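Polyketide Synthase III (Ectocarpus siliculosus, PDB 4B0N) is a type III polyketide synthase of a brown alga, probably an acyltransferase in phlorotannin monomer synthesis, and binds arachidonic acid. Local coordinates at residues A[332-338]-A[355-359]; A[88-94]-A[240-245]; A[267-271]-A[313-318]; A[214-218]-A[248-254]. The contacts are given in a common frame with arbitrary orientation. Numbering follows the deposited sequence.

Interaction 1: A[332-338]-A[355-359]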
loop_
_atom_site.group_PDB
_atom_site.type_symbol
_atom_site.label_atom_id
_atom_site.label_comp_id
_atom_site.label_asym_id
_atom_site.label_seq_id
_atom_site.Cartn_x
_atom_site.Cartn_y
_atom_site.Cartn_z
ATOM N N PRO A 332 14.999 -13.673 -8.266
ATOM C CA PRO A 332 14.940 -15.130 -8.417
ATOM C C PRO A 332 13.507 -15.656 -8.322
ATOM O O PRO A 332 13.144 -16.311 -7.342
ATOM C CB PRO A 332 15.793 -15.635 -7.251
ATOM C CG PRO A 332 15.667 -14.584 -6.206
ATOM C CD PRO A 332 15.444 -13.276 -6.916
ATOM N N GLY A 333 12.708 -15.363 -9.346
ATOM C CA GLY A 333 11.290 -15.723 -9.363
ATOM C C GLY A 333 11.018 -17.125 -9.867
ATOM O O GLY A 333 9.890 -17.614 -9.784
ATOM N N GLY A 334 12.056 -17.766 -10.395
ATOM C CA GLY A 334 11.945 -19.111 -10.946
ATOM C C GLY A 334 13.038 -19.417 -11.949
ATOM O O GLY A 334 13.783 -18.524 -12.364
ATOM N N ARG A 335 13.124 -20.686 -12.340
ATOM C CA ARG A 335 14.128 -21.159 -13.287
ATOM C C ARG A 335 14.128 -20.297 -14.549
ATOM O O ARG A 335 15.135 -19.665 -14.879
ATOM C CB ARG A 335 13.864 -22.627 -13.643
ATOM C CG ARG A 335 15.098 -23.428 -14.033
ATOM C CD ARG A 335 14.732 -24.873 -14.339
ATOM N NE ARG A 335 15.771 -25.818 -13.920
ATOM C CZ ARG A 335 16.790 -26.219 -14.679
ATOM N NH1 ARG A 335 16.929 -25.764 -15.919
ATOM N NH2 ARG A 335 17.678 -27.078 -14.192
ATOM N N ARG A 336 12.981 -20.254 -15.224
ATOM C CA ARG A 336 12.841 -19.554 -16.497
ATOM C C ARG A 336 12.938 -18.034 -16.371
ATOM O O ARG A 336 13.357 -17.358 -17.314
ATOM C CB ARG A 336 11.533 -19.946 -17.190
ATOM C CG ARG A 336 11.543 -21.333 -17.820
ATOM C CD ARG A 336 10.620 -21.398 -19.028
ATOM N NE ARG A 336 11.192 -20.713 -20.188
ATOM C CZ ARG A 336 10.482 -20.138 -21.158
ATOM N NH1 ARG A 336 9.154 -20.149 -21.122
ATOM N NH2 ARG A 336 11.104 -19.543 -22.168
ATOM N N ILE A 337 12.551 -17.503 -15.211
ATOM C CA ILE A 337 12.576 -16.054 -14.978
ATOM C C ILE A 337 14.012 -15.504 -14.976
ATOM O O ILE A 337 14.282 -14.456 -15.570
ATOM C CB ILE A 337 11.781 -15.663 -13.707
ATOM C CG1 ILE A 337 10.284 -15.928 -13.933
ATOM C CG2 ILE A 337 12.013 -14.203 -13.337
ATOM C CD1 ILE A 337 9.424 -15.899 -12.684
ATOM N N ILE A 338 14.928 -16.228 -14.336
ATOM C CA ILE A 338 16.345 -15.854 -14.333
ATOM C C ILE A 338 16.982 -16.081 -15.709
ATOM O O ILE A 338 17.735 -15.233 -16.196
ATOM C CB ILE A 338 17.141 -16.616 -13.249
ATOM C CG1 ILE A 338 16.485 -16.433 -11.877
ATOM C CG2 ILE A 338 18.591 -16.147 -13.217
ATOM C CD1 ILE A 338 16.979 -17.393 -10.814
ATOM N N SER A 355 21.673 -14.956 -7.681
ATOM C CA SER A 355 20.244 -15.174 -7.913
ATOM C C SER A 355 19.863 -16.655 -7.860
ATOM O O SER A 355 18.790 -17.003 -7.361
ATOM C CB SER A 355 19.815 -14.560 -9.250
ATOM O OG SER A 355 20.164 -13.187 -9.325
ATOM N N TRP A 356 20.742 -17.518 -8.371
ATOM C CA TRP A 356 20.540 -18.964 -8.297
ATOM C C TRP A 356 20.663 -19.457 -6.885
ATOM O O TRP A 356 19.915 -20.339 -6.460
ATOM C CB TRP A 356 21.532 -19.700 -9.187
ATOM C CG TRP A 356 21.282 -19.522 -10.664
ATOM C CD1 TRP A 356 22.076 -18.840 -11.585
ATOM C CD2 TRP A 356 20.148 -20.032 -11.447
ATOM N NE1 TRP A 356 21.528 -18.893 -12.840
ATOM C CE2 TRP A 356 20.372 -19.589 -12.830
ATOM C CE3 TRP A 356 19.012 -20.780 -11.154
ATOM C CZ2 TRP A 356 19.485 -19.894 -13.854
ATOM C CZ3 TRP A 356 18.126 -21.082 -12.195
ATOM C CH2 TRP A 356 18.358 -20.649 -13.511
ATOM N N ALA A 357 21.611 -18.879 -6.149
ATOM C CA ALA A 357 21.886 -19.259 -4.765
ATOM C C ALA A 357 20.699 -18.987 -3.836
ATOM O O ALA A 357 20.356 -19.827 -2.998
ATOM C CB ALA A 357 23.137 -18.553 -4.259
ATOM N N VAL A 358 20.078 -17.819 -3.991
ATOM C CA VAL A 358 18.904 -17.458 -3.204
ATOM C C VAL A 358 17.756 -18.400 -3.546
ATOM O O VAL A 358 17.153 -18.998 -2.655
ATOM C CB VAL A 358 18.507 -15.980 -3.418
ATOM C CG1 VAL A 358 17.094 -15.702 -2.921
ATOM C CG2 VAL A 358 19.501 -15.068 -2.716
ATOM N N LEU A 359 17.488 -18.544 -4.843
ATOM C CA LEU A 359 16.440 -19.427 -5.361
ATOM C C LEU A 359 16.586 -20.863 -4.854
ATOM O O LEU A 359 15.612 -21.470 -4.416
ATOM C CB LEU A 359 16.449 -19.393 -6.897
ATOM C CG LEU A 359 15.259 -19.848 -7.754
ATOM C CD1 LEU A 359 15.381 -21.307 -8.167
ATOM C CD2 LEU A 359 13.913 -19.556 -7.099
#
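Ser355 lies in helix 353-362, beside the turn that leads into helix 335-345. Its backbone O touches Pro332 CB at 3.3 Å and Ile338 CD1 at 3.9 Å. Neither is a polar partner; the same O accepts the helical bond from Leu359 N at 3.2 Å. The Ser355 hydroxyl is bonded outside the contact, to the backbone O of Val330. Trp356 starts out pointing away, but its indole swings back against the first turn of helix 335-345. Ile338 CD1 sits over the six-membered ring, 4.1 Å from its centroid and 15° off the normal, a CH-pi contact. Ile338 CG2 also packs on Trp356 CE2 at 3.9 Å. Arg87 adds a cation-pi contact to the same indole. Val358 offers CG1 to Pro332 CG at 3.8 Å, and helix 369-385 packs on both residues. Leu359 fills the corner between turn and helix. Its CD2 lies 3.3 Å from Pro332 O, and its CB is 3.8 Å from Pro332 CB. Gly334 is the N-cap residue of helix 335-345, and its O accepts from Ile338 N at 3.2 Å. Its phi of 157° would jam a CB against the preceding carbonyl. The contact thus joins two helices of the C-terminal chalcone synthase region. No hydrogen bond crosses it, so apolar packing and the CH-pi contact dominate, with carbonyl oxygens set against CH groups.

Interaction 2: A[88-94]-A[240-245]. With ACD (arachidonic acid), chain D.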
loop_
_atom_site.group_PDB
_atom_site.type_symbol
_atom_site.label_atom_id
_atom_site.label_comp_id
_atom_site.label_asym_id
_atom_site.label_seq_id
_atom_site.Cartn_x
_atom_site.Cartn_y
_atom_site.Cartn_z
ATOM N N ILE A 88 15.313 -25.444 -7.032
ATOM C CA ILE A 88 15.078 -25.173 -5.617
ATOM C C ILE A 88 15.394 -26.432 -4.812
ATOM O O ILE A 88 14.833 -27.503 -5.069
ATOM C CB ILE A 88 13.625 -24.712 -5.357
ATOM C CG1 ILE A 88 13.363 -23.367 -6.038
ATOM C CG2 ILE A 88 13.343 -24.613 -3.863
ATOM C CD1 ILE A 88 11.903 -23.072 -6.307
ATOM N N GLY A 89 16.306 -26.296 -3.851
ATOM C CA GLY A 89 16.703 -27.410 -2.998
ATOM C C GLY A 89 15.913 -27.436 -1.708
ATOM O O GLY A 89 15.660 -28.505 -1.146
ATOM N N SER A 90 15.524 -26.249 -1.248
ATOM C CA SER A 90 14.810 -26.076 0.012
ATOM C C SER A 90 14.105 -24.725 0.053
ATOM O O SER A 90 14.415 -23.830 -0.738
ATOM C CB SER A 90 15.780 -26.183 1.191
ATOM O OG SER A 90 16.810 -25.212 1.100
ATOM N N ARG A 91 13.150 -24.590 0.973
ATOM C CA ARG A 91 12.490 -23.310 1.253
ATOM C C ARG A 91 11.841 -23.307 2.639
ATOM O O ARG A 91 11.592 -24.365 3.218
ATOM C CB ARG A 91 11.495 -22.917 0.147
ATOM C CG ARG A 91 10.530 -24.006 -0.275
ATOM C CD ARG A 91 9.970 -23.752 -1.663
ATOM N NE ARG A 91 9.258 -24.931 -2.150
ATOM C CZ ARG A 91 7.933 -25.047 -2.223
ATOM N NH1 ARG A 91 7.143 -24.043 -1.864
ATOM N NH2 ARG A 91 7.395 -26.172 -2.673
ATOM N N TYR A 92 11.581 -22.112 3.165
ATOM C CA TYR A 92 11.134 -21.945 4.550
ATOM C C TYR A 92 9.637 -21.660 4.659
ATOM O O TYR A 92 9.084 -20.889 3.873
ATOM C CB TYR A 92 11.931 -20.828 5.233
ATOM C CG TYR A 92 13.418 -21.095 5.335
ATOM C CD1 TYR A 92 14.243 -21.010 4.214
ATOM C CD2 TYR A 92 14.001 -21.419 6.558
ATOM C CE1 TYR A 92 15.601 -21.255 4.306
ATOM C CE2 TYR A 92 15.363 -21.662 6.661
ATOM C CZ TYR A 92 16.155 -21.577 5.531
ATOM O OH TYR A 92 17.506 -21.820 5.621
ATOM N N PHE A 93 8.993 -22.286 5.643
ATOM C CA PHE A 93 7.564 -22.102 5.891
ATOM C C PHE A 93 7.268 -21.778 7.357
ATOM O O PHE A 93 7.964 -22.240 8.262
ATOM C CB PHE A 93 6.775 -23.348 5.470
ATOM C CG PHE A 93 7.014 -23.778 4.047
ATOM C CD1 PHE A 93 6.787 -22.905 2.986
ATOM C CD2 PHE A 93 7.446 -25.069 3.765
ATOM C CE1 PHE A 93 7.005 -23.307 1.676
ATOM C CE2 PHE A 93 7.661 -25.477 2.459
ATOM C CZ PHE A 93 7.439 -24.597 1.414
ATOM N N ALA A 94 6.224 -20.981 7.576
ATOM C CA ALA A 94 5.790 -20.597 8.924
ATOM C C ALA A 94 4.877 -21.643 9.565
ATOM O O ALA A 94 4.662 -21.632 10.779
ATOM C CB ALA A 94 5.101 -19.240 8.890
ATOM N N HIS A 240 3.041 -23.722 -6.289
ATOM C CA HIS A 240 3.221 -24.402 -5.005
ATOM C C HIS A 240 4.603 -24.963 -4.832
ATOM O O HIS A 240 5.106 -25.054 -3.709
ATOM C CB HIS A 240 2.181 -25.502 -4.837
ATOM C CG HIS A 240 0.829 -24.997 -4.397
ATOM N ND1 HIS A 240 0.402 -25.095 -3.127
ATOM C CD2 HIS A 240 -0.191 -24.367 -5.108
ATOM C CE1 HIS A 240 -0.831 -24.561 -3.029
ATOM N NE2 HIS A 240 -1.193 -24.116 -4.241
ATOM N N ALA A 241 5.229 -25.338 -5.946
ATOM C CA ALA A 241 6.596 -25.845 -5.940
ATOM C C ALA A 241 7.621 -24.732 -5.737
ATOM O O ALA A 241 8.733 -24.984 -5.274
ATOM C CB ALA A 241 6.882 -26.596 -7.230
ATOM N N ILE A 242 7.231 -23.504 -6.071
ATOM C CA ILE A 242 8.164 -22.378 -6.149
ATOM C C ILE A 242 8.058 -21.392 -4.979
ATOM O O ILE A 242 9.062 -21.103 -4.325
ATOM C CB ILE A 242 8.052 -21.667 -7.522
ATOM C CG1 ILE A 242 8.562 -22.598 -8.627
ATOM C CG2 ILE A 242 8.826 -20.352 -7.540
ATOM C CD1 ILE A 242 8.129 -22.212 -10.023
ATOM N N PHE A 243 6.853 -20.887 -4.717
ATOM C CA PHE A 243 6.650 -19.842 -3.708
ATOM C C PHE A 243 6.974 -20.299 -2.287
ATOM O O PHE A 243 6.727 -21.451 -1.928
ATOM C CB PHE A 243 5.222 -19.279 -3.766
ATOM C CG PHE A 243 4.915 -18.509 -5.025
ATOM C CD1 PHE A 243 5.922 -17.852 -5.733
ATOM C CD2 PHE A 243 3.609 -18.414 -5.486
ATOM C CE1 PHE A 243 5.633 -17.140 -6.888
ATOM C CE2 PHE A 243 3.314 -17.698 -6.638
ATOM C CZ PHE A 243 4.326 -17.061 -7.341
ATOM N N ALA A 244 7.522 -19.378 -1.491
ATOM C CA ALA A 244 7.972 -19.667 -0.125
ATOM C C ALA A 244 7.802 -18.470 0.817
ATOM O O ALA A 244 7.285 -17.425 0.419
ATOM C CB ALA A 244 9.421 -20.120 -0.144
ATOM N N ASP A 245 8.243 -18.631 2.064
ATOM C CA ASP A 245 8.128 -17.583 3.080
ATOM C C ASP A 245 9.475 -16.940 3.398
ATOM O O ASP A 245 10.499 -17.626 3.457
ATOM C CB ASP A 245 7.526 -18.151 4.366
ATOM C CG ASP A 245 6.103 -18.650 4.188
ATOM O OD1 ASP A 245 5.680 -18.915 3.043
ATOM O OD2 ASP A 245 5.403 -18.778 5.212
HETATM C C1 ACD D . 4.630 -13.344 -8.916
HETATM C C2 ACD D . 3.739 -12.426 -8.107
HETATM C C3 ACD D . 3.539 -13.003 -6.709
HETATM C C4 ACD D . 2.142 -12.700 -6.184
HETATM C C5 ACD D . 1.814 -13.610 -5.025
HETATM C C6 ACD D . 0.630 -13.540 -4.423
HETATM C C7 ACD D . 0.333 -14.453 -3.258
HETATM C C8 ACD D . -0.165 -15.801 -3.719
HETATM C C9 ACD D . 0.029 -16.864 -2.938
HETATM C C10 ACD D . -0.463 -18.227 -3.364
HETATM C C11 ACD D . 0.699 -19.175 -3.522
HETATM C C12 ACD D . 0.664 -20.376 -2.952
HETATM C C13 ACD D . 1.834 -21.316 -3.125
HETATM C C14 ACD D . 2.267 -21.883 -1.794
HETATM C C15 ACD D . 3.394 -22.588 -1.719
HETATM C C16 ACD D . 3.854 -23.171 -0.405
HETATM C C17 ACD D . 3.307 -24.588 -0.269
HETATM C C18 ACD D . 4.386 -25.650 -0.443
HETATM C C19 ACD D . 3.838 -26.822 -1.247
HETATM C C20 ACD D . 4.787 -27.999 -1.217
HETATM O O1 ACD D . 5.581 -12.848 -9.564
#
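The arachidonic acid pocket is lined in part by this contact, through Arg91, Phe93, His240 and Phe243. Arg91 reaches from strand 90-93 to segment 240-245. Its NH2 and NH1 lie 2.8 Å and 2.9 Å from His240 O, and its NH1 is 2.6 Å from Phe243 O. All three are weak hydrogen bonds, bent at the hydrogen. They set the guanidinium on the backbone carbonyls of His240 and Phe243. Arg91 NE bonds to Gln59 outside the contact. The lipid tail runs past this group: ACD C18 is 3.5 Å from Arg91 NH1 and 3.7 Å from Phe93 CZ, and ACD C19 is 3.3 Å from His240 O. ACD C14 lies over one face of the His240 ring. The contact lies in the N-terminal chalcone synthase region, where strand 90-93 pairs with strand 55-58 in a small antiparallel sheet. The chain past the helix comes alongside that strand. Asp245 N donates to Tyr92 O at 3.0 Å, and Ala94 N donates weakly to Asp245 OD2 at 3.3 Å. The carboxylate has a further partner in Ser225. Apolar contacts fill in between: Arg91 CB meets Ala244 CB at 3.5 Å, and Phe93 CE1 comes within 4.4 Å of Ala244 CB. At the start of the first segment, Ile88 CD1 packs on Ile242 CA at 3.8 Å.

Interaction 3: A[267-271]-A[313-318]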
loop_
_atom_site.group_PDB
_atom_site.type_symbol
_atom_site.label_atom_id
_atom_site.label_comp_id
_atom_site.label_asym_id
_atom_site.label_seq_id
_atom_site.Cartn_x
_atom_site.Cartn_y
_atom_site.Cartn_z
ATOM N N ILE A 267 22.050 4.363 -3.477
ATOM C CA ILE A 267 21.035 4.218 -4.519
ATOM C C ILE A 267 20.896 5.547 -5.280
ATOM O O ILE A 267 20.184 6.462 -4.849
ATOM C CB ILE A 267 19.684 3.701 -3.963
ATOM C CG1 ILE A 267 19.901 2.424 -3.137
ATOM C CG2 ILE A 267 18.700 3.438 -5.100
ATOM C CD1 ILE A 267 18.709 1.980 -2.313
ATOM N N VAL A 268 21.597 5.632 -6.410
ATOM C CA VAL A 268 21.707 6.865 -7.194
ATOM C C VAL A 268 20.427 7.200 -7.968
ATOM O O VAL A 268 20.084 8.377 -8.122
ATOM C CB VAL A 268 22.913 6.816 -8.164
ATOM C CG1 VAL A 268 23.124 8.164 -8.840
ATOM C CG2 VAL A 268 24.177 6.414 -7.424
ATOM N N ASP A 269 19.730 6.175 -8.455
ATOM C CA ASP A 269 18.498 6.385 -9.218
ATOM C C ASP A 269 17.539 5.200 -9.137
ATOM O O ASP A 269 17.929 4.094 -8.762
ATOM C CB ASP A 269 18.823 6.698 -10.687
ATOM C CG ASP A 269 17.669 7.382 -11.421
ATOM O OD1 ASP A 269 16.930 8.174 -10.797
ATOM O OD2 ASP A 269 17.505 7.128 -12.634
ATOM N N ASN A 270 16.278 5.458 -9.478
ATOM C CA ASN A 270 15.284 4.412 -9.684
ATOM C C ASN A 270 14.618 4.561 -11.051
ATOM O O ASN A 270 14.446 5.676 -11.551
ATOM C CB ASN A 270 14.239 4.401 -8.558
ATOM C CG ASN A 270 13.669 5.779 -8.267
ATOM O OD1 ASN A 270 12.884 6.324 -9.046
ATOM N ND2 ASN A 270 14.052 6.343 -7.128
ATOM N N HIS A 271 14.256 3.431 -11.653
ATOM C CA HIS A 271 13.636 3.427 -12.972
ATOM C C HIS A 271 12.525 2.425 -13.039
ATOM O O HIS A 271 12.592 1.367 -12.411
ATOM C CB HIS A 271 14.681 3.154 -14.049
ATOM C CG HIS A 271 14.209 3.447 -15.455
ATOM N ND1 HIS A 271 13.829 4.677 -15.852
ATOM C CD2 HIS A 271 14.081 2.617 -16.569
ATOM C CE1 HIS A 271 13.465 4.637 -17.147
ATOM N NE2 HIS A 271 13.621 3.376 -17.585
ATOM N N GLY A 313 17.660 1.496 -21.000
ATOM C CA GLY A 313 17.020 2.764 -20.664
ATOM C C GLY A 313 17.617 3.362 -19.400
ATOM O O GLY A 313 18.034 4.523 -19.395
ATOM N N PHE A 314 17.663 2.551 -18.341
ATOM C CA PHE A 314 18.195 2.944 -17.033
ATOM C C PHE A 314 19.602 3.533 -17.135
ATOM O O PHE A 314 19.893 4.584 -16.557
ATOM C CB PHE A 314 18.230 1.722 -16.105
ATOM C CG PHE A 314 18.033 2.038 -14.640
ATOM C CD1 PHE A 314 18.309 3.304 -14.122
ATOM C CD2 PHE A 314 17.593 1.047 -13.767
ATOM C CE1 PHE A 314 18.128 3.577 -12.776
ATOM C CE2 PHE A 314 17.411 1.313 -12.420
ATOM C CZ PHE A 314 17.679 2.580 -11.923
ATOM N N LEU A 315 20.464 2.847 -17.883
ATOM C CA LEU A 315 21.887 3.169 -17.937
ATOM C C LEU A 315 22.229 4.342 -18.853
ATOM O O LEU A 315 23.229 5.025 -18.628
ATOM C CB LEU A 315 22.700 1.929 -18.333
ATOM C CG LEU A 315 22.772 0.757 -17.349
ATOM C CD1 LEU A 315 23.306 -0.489 -18.044
ATOM C CD2 LEU A 315 23.624 1.100 -16.136
ATOM N N LYS A 316 21.407 4.578 -19.873
ATOM C CA LYS A 316 21.622 5.705 -20.788
ATOM C C LYS A 316 21.331 7.055 -20.130
ATOM O O LYS A 316 21.864 8.082 -20.552
ATOM C CB LYS A 316 20.812 5.539 -22.080
ATOM C CG LYS A 316 21.482 4.640 -23.111
ATOM C CD LYS A 316 20.565 4.333 -24.287
ATOM C CE LYS A 316 21.157 3.247 -25.178
ATOM N NZ LYS A 316 20.266 2.883 -26.316
ATOM N N LYS A 317 20.494 7.042 -19.095
ATOM C CA LYS A 317 20.203 8.235 -18.296
ATOM C C LYS A 317 21.439 8.706 -17.526
ATOM O O LYS A 317 21.537 9.876 -17.141
ATOM C CB LYS A 317 19.060 7.955 -17.315
ATOM C CG LYS A 317 17.680 7.852 -17.953
ATOM C CD LYS A 317 16.671 7.197 -17.020
ATOM C CE LYS A 317 16.302 8.097 -15.848
ATOM N NZ LYS A 317 15.582 7.350 -14.778
ATOM N N HIS A 318 22.375 7.783 -17.312
ATOM C CA HIS A 318 23.602 8.049 -16.562
ATOM C C HIS A 318 24.841 7.854 -17.396
ATOM O O HIS A 318 25.950 7.769 -16.856
ATOM C CB HIS A 318 23.656 7.168 -15.317
ATOM C CG HIS A 318 22.532 7.421 -14.346
ATOM N ND1 HIS A 318 22.663 8.239 -13.285
ATOM C CD2 HIS A 318 21.226 6.940 -14.314
ATOM C CE1 HIS A 318 21.504 8.277 -12.606
ATOM N NE2 HIS A 318 20.625 7.482 -13.238
#
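Val268 touches the second segment lightly, with its CG1 4.1 Å from His318 CE1. Asp269 is the polar centre. Its OD2 forms a salt bridge with Lys317 NZ at 2.9 Å and accepts a nearly straight hydrogen bond from His318 NE2 at 3.2 Å. One carboxylate oxygen thus serves two neighbouring side chains, Lys317 and His318. Asp269 O lies near the plane of the Phe314 ring, 3.5 Å from Phe314 CZ. Strand 265-274 is an outer strand of the C-terminal sheet within this chain, paired with strand 405-413. Helix 299-316 packs against this sheet, and Phe314 also meets Leu410 and Met396 on it. Asn270 turns its CA-to-CB bond away, and its backbone C passes Phe314 CZ at 3.7 Å. His271 points back toward the helix. Its CB sits almost exactly over the Phe314 ring, 3.4 Å from the centroid and 3° off the normal, a close CH-pi contact. The imidazole extends over Phe314 CA. Lys317 NZ donates a weak hydrogen bond to His271 ND1 at 3.4 Å. His271 also packs on Ser183 of the second subunit, so this end of the contact reaches the dimer interface.

Interaction 4: A[214-218]-A[248-254]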
loop_
_atom_site.group_PDB
_atom_site.type_symbol
_atom_site.label_atom_id
_atom_site.label_comp_id
_atom_site.label_asym_id
_atom_site.label_seq_id
_atom_site.Cartn_x
_atom_site.Cartn_y
_atom_site.Cartn_z
ATOM N N LYS A 214 17.239 12.417 8.865
ATOM C CA LYS A 214 16.271 11.434 9.357
ATOM C C LYS A 214 16.479 10.015 8.801
ATOM O O LYS A 214 17.250 9.811 7.862
ATOM C CB LYS A 214 14.836 11.938 9.135
ATOM C CG LYS A 214 14.586 13.317 9.735
ATOM C CD LYS A 214 13.118 13.579 10.026
ATOM C CE LYS A 214 12.958 14.833 10.875
ATOM N NZ LYS A 214 11.587 14.970 11.446
ATOM N N TYR A 215 15.798 9.041 9.404
ATOM C CA TYR A 215 16.003 7.628 9.089
ATOM C C TYR A 215 14.692 6.881 8.832
ATOM O O TYR A 215 13.720 7.033 9.578
ATOM C CB TYR A 215 16.775 6.941 10.219
ATOM C CG TYR A 215 18.193 7.437 10.400
ATOM C CD1 TYR A 215 19.215 7.002 9.556
ATOM C CD2 TYR A 215 18.517 8.330 11.423
ATOM C CE1 TYR A 215 20.516 7.447 9.718
ATOM C CE2 TYR A 215 19.817 8.783 11.592
ATOM C CZ TYR A 215 20.811 8.337 10.737
ATOM O OH TYR A 215 22.106 8.772 10.887
ATOM N N ALA A 216 14.682 6.062 7.782
ATOM C CA ALA A 216 13.495 5.311 7.382
ATOM C C ALA A 216 13.773 3.811 7.336
ATOM O O ALA A 216 14.857 3.386 6.929
ATOM C CB ALA A 216 12.992 5.799 6.031
ATOM N N LEU A 217 12.783 3.022 7.750
ATOM C CA LEU A 217 12.894 1.565 7.782
ATOM C C LEU A 217 11.906 0.911 6.815
ATOM O O LEU A 217 10.693 1.051 6.960
ATOM C CB LEU A 217 12.683 1.052 9.216
ATOM C CG LEU A 217 12.620 -0.449 9.530
ATOM C CD1 LEU A 217 13.930 -1.161 9.209
ATOM C CD2 LEU A 217 12.242 -0.659 10.989
ATOM N N MET A 218 12.440 0.204 5.824
ATOM C CA MET A 218 11.620 -0.484 4.831
ATOM C C MET A 218 11.695 -1.989 5.059
ATOM O O MET A 218 12.782 -2.567 5.073
ATOM C CB MET A 218 12.073 -0.116 3.411
ATOM C CG MET A 218 11.118 -0.544 2.307
ATOM S SD MET A 218 11.415 -2.218 1.703
ATOM C CE MET A 218 12.836 -1.952 0.646
ATOM N N ALA A 248 12.823 -9.514 4.839
ATOM C CA ALA A 248 14.040 -8.718 4.741
ATOM C C ALA A 248 13.738 -7.258 5.028
ATOM O O ALA A 248 12.696 -6.742 4.624
ATOM C CB ALA A 248 14.671 -8.871 3.367
ATOM N N ALA A 249 14.654 -6.599 5.728
ATOM C CA ALA A 249 14.481 -5.198 6.098
ATOM C C ALA A 249 15.702 -4.359 5.736
ATOM O O ALA A 249 16.817 -4.875 5.620
ATOM C CB ALA A 249 14.163 -5.074 7.580
ATOM N N ALA A 250 15.475 -3.062 5.555
ATOM C CA ALA A 250 16.540 -2.127 5.209
ATOM C C ALA A 250 16.303 -0.777 5.871
ATOM O O ALA A 250 15.195 -0.235 5.824
ATOM C CB ALA A 250 16.642 -1.968 3.699
ATOM N N VAL A 251 17.346 -0.247 6.501
ATOM C CA VAL A 251 17.304 1.097 7.055
ATOM C C VAL A 251 17.962 2.035 6.054
ATOM O O VAL A 251 18.992 1.702 5.464
ATOM C CB VAL A 251 18.011 1.192 8.422
ATOM C CG1 VAL A 251 17.769 2.556 9.056
ATOM C CG2 VAL A 251 17.528 0.088 9.352
ATOM N N LEU A 252 17.357 3.201 5.857
ATOM C CA LEU A 252 17.828 4.134 4.848
ATOM C C LEU A 252 18.147 5.504 5.412
ATOM O O LEU A 252 17.348 6.092 6.142
ATOM C CB LEU A 252 16.820 4.229 3.706
ATOM C CG LEU A 252 17.001 3.101 2.689
ATOM C CD1 LEU A 252 15.699 2.369 2.425
ATOM C CD2 LEU A 252 17.622 3.623 1.403
ATOM N N LYS A 253 19.337 5.989 5.065
ATOM C CA LYS A 253 19.801 7.322 5.440
ATOM C C LYS A 253 20.007 8.197 4.203
ATOM O O LYS A 253 20.158 7.687 3.091
ATOM C CB LYS A 253 21.100 7.235 6.253
ATOM C CG LYS A 253 22.273 6.608 5.515
ATOM C CD LYS A 253 23.553 6.688 6.332
ATOM C CE LYS A 253 24.681 5.941 5.639
ATOM N NZ LYS A 253 25.968 6.066 6.377
ATOM N N GLY A 254 19.997 9.512 4.410
ATOM C CA GLY A 254 20.308 10.481 3.360
ATOM C C GLY A 254 21.624 11.175 3.659
ATOM O O GLY A 254 21.700 12.023 4.553
#
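Four backbone hydrogen bonds join strands 215-223 and 245-255 here. Ala216 and Leu252 form one antiparallel hydrogen-bonded pair: Ala216 N donates to Leu252 O at 3.1 Å, and Leu252 N donates to Ala216 O at 2.7 Å. Met218 and Ala250 form the next. Met218 N reaches Ala250 O at 2.8 Å, and Ala250 N reaches Met218 O, also at 2.8 Å. Leu217 and Val251, between them, are a non-hydrogen-bonded pair with CA atoms 4.5 Å apart. Leu217 turns its backbone to strand 154-161, bonding to Lys156 and Val158. On the second strand, Ala249 likewise bonds outward, to Ala49 of strand 42-51. The bonded carbonyls also receive CA-H...O contacts, such as Ala249 CA to Met218 O at 3.3 Å and Val251 CA to Ala216 O at 3.4 Å. Leu217 CD1 packs on Val251 CG2 at 3.8 Å and Ala249 CB at 4.2 Å, on the face covered by helix 121-146. Met218 and Leu252 lie on the other face, against helix 196-210. At the start of the first strand, Tyr215 CE1 rests on Lys253 CB at 3.5 Å. Segments 215-218 and 248-254 run at 157° to each other, as in a twisted antiparallel pair. With a neighbour strand on each outer side and helices on both faces, they belong to inner strands of the mixed five-stranded sheet in the N-terminal region, as in the thiolase-like fold.

From the N terminus, strand 90-93 comes first, with the first half of interaction 2. Strand 215-223 follows, with the first half of interaction 4. Helix 234-242 then closes interaction 2 over a gap of 145 residues, and strand 245-255 closes interaction 4. These two therefore cross, and the chain passes straight from one into the other. Interactions 3 and 1 follow in series, closing loops of 41 and 16 residues in the C-terminal region. Interaction 3 ties an outer strand to a helix, and interaction 1 joins two helices. Among these contacts the two regions touch at two places: Leu359 packs on Ile88 and Gly333 on Ile242 between interactions 1 and 2, and Ile267 packs on Leu252 between interactions 3 and 4.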